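Local coordinates for hypothetical protein Atu1913 (Agrobacterium tumefaciens str., PDB 2B1Y), which is of unknown function but belongs to the DUF1883 family and forms a two-fold symmetric dimer whose chains pair strands in a shared sheet, at the interface of chains A and B. Residues are numbered along the deposited sequence; one frame, centred on the assembly and turned at random. Chains: chain A/B, hypothetical protein Atu1913.

Contact 1: the interface of chains A and B. Residues chain A 73, 75, 86-87; chain B 11, 24, 26, 32.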
loop_
_atom_site.group_PDB
_atom_site.type_symbol
_atom_site.label_atom_id
_atom_site.label_comp_id
_atom_site.label_asym_id
_atom_site.label_seq_id
_atom_site.Cartn_x
_atom_site.Cartn_y
_atom_site.Cartn_z
ATOM N N LEU A 73 1.597 15.415 6.062
ATOM C CA LEU A 73 0.172 15.280 5.802
ATOM C C LEU A 73 0.027 15.015 4.315
ATOM O O LEU A 73 0.548 15.799 3.488
ATOM C CB LEU A 73 -0.572 16.565 6.173
ATOM C CG LEU A 73 -2.062 16.512 5.828
ATOM C CD1 LEU A 73 -2.703 15.514 6.772
ATOM C CD2 LEU A 73 -2.660 17.882 5.942
ATOM N N ILE A 75 -2.711 14.454 1.252
ATOM C CA ILE A 75 -4.059 14.433 0.677
ATOM C C ILE A 75 -3.954 13.657 -0.625
ATOM O O ILE A 75 -3.093 13.961 -1.447
ATOM C CB ILE A 75 -4.564 15.869 0.346
ATOM C CG1 ILE A 75 -4.432 16.770 1.597
ATOM C CG2 ILE A 75 -5.990 15.820 -0.199
ATOM C CD1 ILE A 75 -5.199 16.300 2.772
ATOM N N SER A 86 -6.820 21.488 -1.495
ATOM C CA SER A 86 -6.735 21.379 -0.064
ATOM C C SER A 86 -5.958 22.544 0.548
ATOM O O SER A 86 -5.208 23.268 -0.136
ATOM C CB SER A 86 -6.094 20.043 0.329
ATOM O OG SER A 86 -4.717 20.005 -0.030
ATOM N N SER A 87 -6.174 22.717 1.842
ATOM C CA SER A 87 -5.400 23.653 2.653
ATOM C C SER A 87 -5.301 23.076 4.051
ATOM O O SER A 87 -6.138 22.244 4.463
ATOM C CB SER A 87 -5.990 25.066 2.613
ATOM O OG SER A 87 -7.178 25.125 3.370
ATOM N N TYR B 11 2.183 17.813 2.348
ATOM C CA TYR B 11 2.659 18.884 3.240
ATOM C C TYR B 11 3.689 18.294 4.216
ATOM O O TYR B 11 3.369 17.406 5.004
ATOM C CB TYR B 11 1.510 19.541 4.056
ATOM C CG TYR B 11 0.359 20.055 3.217
ATOM C CD1 TYR B 11 0.313 21.400 2.837
ATOM C CD2 TYR B 11 -0.675 19.203 2.791
ATOM C CE1 TYR B 11 -0.722 21.916 2.044
ATOM C CE2 TYR B 11 -1.748 19.722 1.967
ATOM C CZ TYR B 11 -1.735 21.085 1.613
ATOM O OH TYR B 11 -2.721 21.616 0.823
ATOM N N ILE B 24 -7.947 20.856 8.341
ATOM C CA ILE B 24 -7.667 20.526 6.947
ATOM C C ILE B 24 -8.906 20.751 6.095
ATOM O O ILE B 24 -9.970 20.211 6.451
ATOM C CB ILE B 24 -7.220 19.029 6.845
ATOM C CG1 ILE B 24 -5.999 18.780 7.748
ATOM C CG2 ILE B 24 -6.995 18.614 5.384
ATOM C CD1 ILE B 24 -5.894 17.353 8.180
ATOM N N LEU B 26 -10.830 20.639 2.237
ATOM C CA LEU B 26 -10.764 19.897 0.970
ATOM C C LEU B 26 -11.912 20.265 0.110
ATOM O O LEU B 26 -12.980 20.531 0.637
ATOM C CB LEU B 26 -10.924 18.401 1.183
ATOM C CG LEU B 26 -9.951 17.706 2.062
ATOM C CD1 LEU B 26 -10.548 16.356 2.377
ATOM C CD2 LEU B 26 -8.703 17.548 1.284
ATOM N N VAL B 32 -7.214 11.563 3.612
ATOM C CA VAL B 32 -6.357 12.446 4.382
ATOM C C VAL B 32 -5.555 11.553 5.306
ATOM O O VAL B 32 -6.134 10.772 6.049
ATOM C CB VAL B 32 -7.223 13.443 5.213
ATOM C CG1 VAL B 32 -6.346 14.313 6.185
ATOM C CG2 VAL B 32 -8.003 14.330 4.298
#

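Contact 2: the interface of chains A and B. Residues chain A 10-13, 40; chain B 71-72, 74.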
loop_
_atom_site.group_PDB
_atom_site.type_symbol
_atom_site.label_atom_id
_atom_site.label_comp_id
_atom_site.label_asym_id
_atom_site.label_seq_id
_atom_site.Cartn_x
_atom_site.Cartn_y
_atom_site.Cartn_z
ATOM N N HIS A 10 5.050 -15.891 1.335
ATOM C CA HIS A 10 5.934 -15.413 0.275
ATOM C C HIS A 10 6.681 -16.576 -0.366
ATOM O O HIS A 10 7.445 -17.242 0.318
ATOM C CB HIS A 10 6.936 -14.395 0.879
ATOM C CG HIS A 10 8.092 -14.060 -0.019
ATOM N ND1 HIS A 10 9.385 -13.895 0.452
ATOM C CD2 HIS A 10 8.155 -13.900 -1.362
ATOM C CE1 HIS A 10 10.186 -13.625 -0.563
ATOM N NE2 HIS A 10 9.468 -13.622 -1.676
ATOM N N TYR A 11 6.456 -16.827 -1.657
ATOM C CA TYR A 11 7.294 -17.749 -2.445
ATOM C C TYR A 11 8.306 -16.925 -3.257
ATOM O O TYR A 11 7.923 -16.117 -4.101
ATOM C CB TYR A 11 6.464 -18.631 -3.418
ATOM C CG TYR A 11 5.341 -19.405 -2.762
ATOM C CD1 TYR A 11 5.538 -20.732 -2.370
ATOM C CD2 TYR A 11 4.089 -18.813 -2.518
ATOM C CE1 TYR A 11 4.534 -21.481 -1.739
ATOM C CE2 TYR A 11 3.043 -19.574 -1.864
ATOM C CZ TYR A 11 3.305 -20.906 -1.488
ATOM O OH TYR A 11 2.352 -21.659 -0.853
ATOM N N ASP A 12 9.588 -17.117 -2.972
ATOM C CA ASP A 12 10.638 -16.571 -3.831
ATOM C C ASP A 12 10.847 -17.552 -4.976
ATOM O O ASP A 12 11.438 -18.611 -4.774
ATOM C CB ASP A 12 11.912 -16.401 -3.010
ATOM C CG ASP A 12 13.009 -15.739 -3.779
ATOM O OD1 ASP A 12 12.902 -15.566 -5.033
ATOM O OD2 ASP A 12 13.994 -15.393 -3.104
ATOM N N LEU A 13 10.344 -17.225 -6.164
ATOM C CA LEU A 13 10.378 -18.139 -7.311
ATOM C C LEU A 13 11.661 -18.065 -8.137
ATOM O O LEU A 13 11.813 -18.816 -9.106
ATOM C CB LEU A 13 9.177 -17.891 -8.243
ATOM C CG LEU A 13 7.799 -18.000 -7.568
ATOM C CD1 LEU A 13 6.725 -17.731 -8.590
ATOM C CD2 LEU A 13 7.595 -19.368 -6.959
ATOM N N PHE A 40 8.640 -6.559 -4.630
ATOM C CA PHE A 40 8.666 -7.239 -3.335
ATOM C C PHE A 40 9.277 -6.329 -2.241
ATOM O O PHE A 40 8.835 -6.316 -1.097
ATOM C CB PHE A 40 9.380 -8.605 -3.395
ATOM C CG PHE A 40 9.420 -9.306 -2.066
ATOM C CD1 PHE A 40 8.235 -9.700 -1.448
ATOM C CD2 PHE A 40 10.627 -9.503 -1.403
ATOM C CE1 PHE A 40 8.247 -10.317 -0.193
ATOM C CE2 PHE A 40 10.667 -10.121 -0.148
ATOM C CZ PHE A 40 9.470 -10.538 0.452
ATOM N N TRP B 71 11.138 -13.396 -9.875
ATOM C CA TRP B 71 9.709 -13.254 -9.534
ATOM C C TRP B 71 9.442 -13.692 -8.098
ATOM O O TRP B 71 10.142 -14.545 -7.559
ATOM C CB TRP B 71 8.821 -14.034 -10.525
ATOM C CG TRP B 71 8.764 -13.347 -11.867
ATOM C CD1 TRP B 71 9.488 -13.671 -12.981
ATOM C CD2 TRP B 71 7.992 -12.185 -12.207
ATOM N NE1 TRP B 71 9.190 -12.805 -14.002
ATOM C CE2 TRP B 71 8.270 -11.885 -13.563
ATOM C CE3 TRP B 71 7.051 -11.404 -11.515
ATOM C CZ2 TRP B 71 7.674 -10.815 -14.239
ATOM C CZ3 TRP B 71 6.466 -10.325 -12.176
ATOM C CH2 TRP B 71 6.784 -10.039 -13.532
ATOM N N HIS B 72 8.416 -13.074 -7.485
ATOM C CA HIS B 72 7.992 -13.397 -6.123
ATOM C C HIS B 72 6.478 -13.555 -6.152
ATOM O O HIS B 72 5.832 -12.806 -6.828
ATOM C CB HIS B 72 8.337 -12.229 -5.187
ATOM C CG HIS B 72 9.811 -12.012 -5.033
ATOM N ND1 HIS B 72 10.549 -12.595 -4.027
ATOM C CD2 HIS B 72 10.698 -11.347 -5.816
ATOM C CE1 HIS B 72 11.816 -12.241 -4.152
ATOM N NE2 HIS B 72 11.938 -11.510 -5.244
ATOM N N ILE B 74 3.098 -13.660 -3.799
ATOM C CA ILE B 74 2.550 -13.406 -2.472
ATOM C C ILE B 74 1.145 -13.898 -2.435
ATOM O O ILE B 74 0.360 -13.565 -3.311
ATOM C CB ILE B 74 2.553 -11.891 -2.141
ATOM C CG1 ILE B 74 3.982 -11.379 -2.073
ATOM C CG2 ILE B 74 1.737 -11.588 -0.850
ATOM C CD1 ILE B 74 4.891 -12.068 -1.134
#

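Contact 1: the interface of chains A and B
A:Leu73 and B:Tyr11 face each other on neighbouring antiparallel strands, 69-76 of chain A and 8-16 of chain B. Their backbones exchange two hydrogen bonds: A:Leu73 N gives to B:Tyr11 O at 2.9 Å, and B:Tyr11 N returns one to A:Leu73 O. The two side chains lie alongside, so the tyrosine ring adds apolar surface beside leucine CD2. The chains thus form an intermolecular antiparallel sheet, with A:Ile75–B:Val32 and A:Ser86–B:Leu26 as further bridges, though this dimer may not be the biological one.

The tight part is an aliphatic cluster, for which branched side chains are well suited because they fill space without needing polar partners. A:Leu73 and B:Ile24 meet tip to tip. With CG opposite the backbone N (chi1 176°), the leucine sends its two methyls toward the chain B side chains: A:Leu73 CD1 lies 3.9 Å from B:Val32 CG1, while CD2 meets B:Ile24 CG1. A:Ile75 CG2 presses on B:Leu26 CD2 at 3.5 Å, its CD1 reaches B:Val32 CG2 at 3.8 Å, and its CG1 stands beside the tyrosine ring at CE2.

The looser margin is the start of strand 86-91, where small serines stand at the edge of the aliphatic cluster, with fewer carbon contacts and more polar atoms. A:Ser87 meets B:Ile24 through its backbone, A:Ser87 O being 3.4 Å from B:Ile24 CA. A:Ser86 is small enough to stand close to B:Leu26, its CB touching CD2 of the leucine, and still bring a hydroxyl to the tyrosine. That hydroxyl lies in the plane of the ring, at its edge, and chi1 of 69° turns it there. B:Tyr11 OH also passes 3.1 Å from A:Ser86 O, but broadside to the carbonyl, so any bond there is probably weak. The firmer link joins A:Ser86 OG to B:Tyr11 OH, a hydrogen bond of 2.7 Å.

Contact 2: the interface of chains A and B
A:His10 and A:Asp12 pair with B:Ile74 and B:His72 as antiparallel strands, 8-16 against 69-76, and farther along A:Leu13 N donates a hydrogen bond to B:Trp71 O at 3.0 Å.

The side chains centre on two imidazoles. A:His10 NE2 and B:His72 ND1 are hydrogen bonded at 2.8 Å, nearly straight (161° at the hydrogen), and each nitrogen lies at the edge of the other ring, in its plane. Histidine suits both places because a ring nitrogen can either give or accept; which one carries the hydrogen is not seen.

A:Phe40 lies over both histidines. Its CB sits above the B:His72 face, 4.0 Å from the ring centroid, as a CH-pi contact, while A:His10 NE2 stands over the centre of the A:Phe40 ring, 3.7 Å above its plane. A:Phe40, through CB and ring together, probably helps to fix the linked imidazoles. A:Asp12 runs alongside B:His72, its carboxylate turned 28° from the ring, with A:Asp12 OD1 3.6 Å from B:His72 CE1, where it might polarise the C-H. On the same side of the A:His10 ring as A:Phe40, B:Ile74 brings its CD1 methyl to A:His10 CB at 3.7 Å and also touches CD2 at the ring's rim.

In the fold, this site lies where the two chains share a sheet, with the beginning of helix 37-46 of chain A laid over it through A:Phe40.

Contact 1 and contact 2 lie about 36 Å apart, measured between the centres of their C-alpha atoms, at opposite ends of a two-fold dimer. Both use the same strand pair with the chains exchanged: 69-76 of A with 8-16 of B in contact 1, and the reverse in contact 2. B:Tyr11 and A:Leu73 occupy positions that alternate with those of A:His10, A:Asp12, B:His72 and B:Ile74 in the equivalent strands, so each end should combine the aliphatic cluster with the histidine pair across the sheet. Such reciprocal pairing suggests a stable dimer, although the structure alone does not prove it.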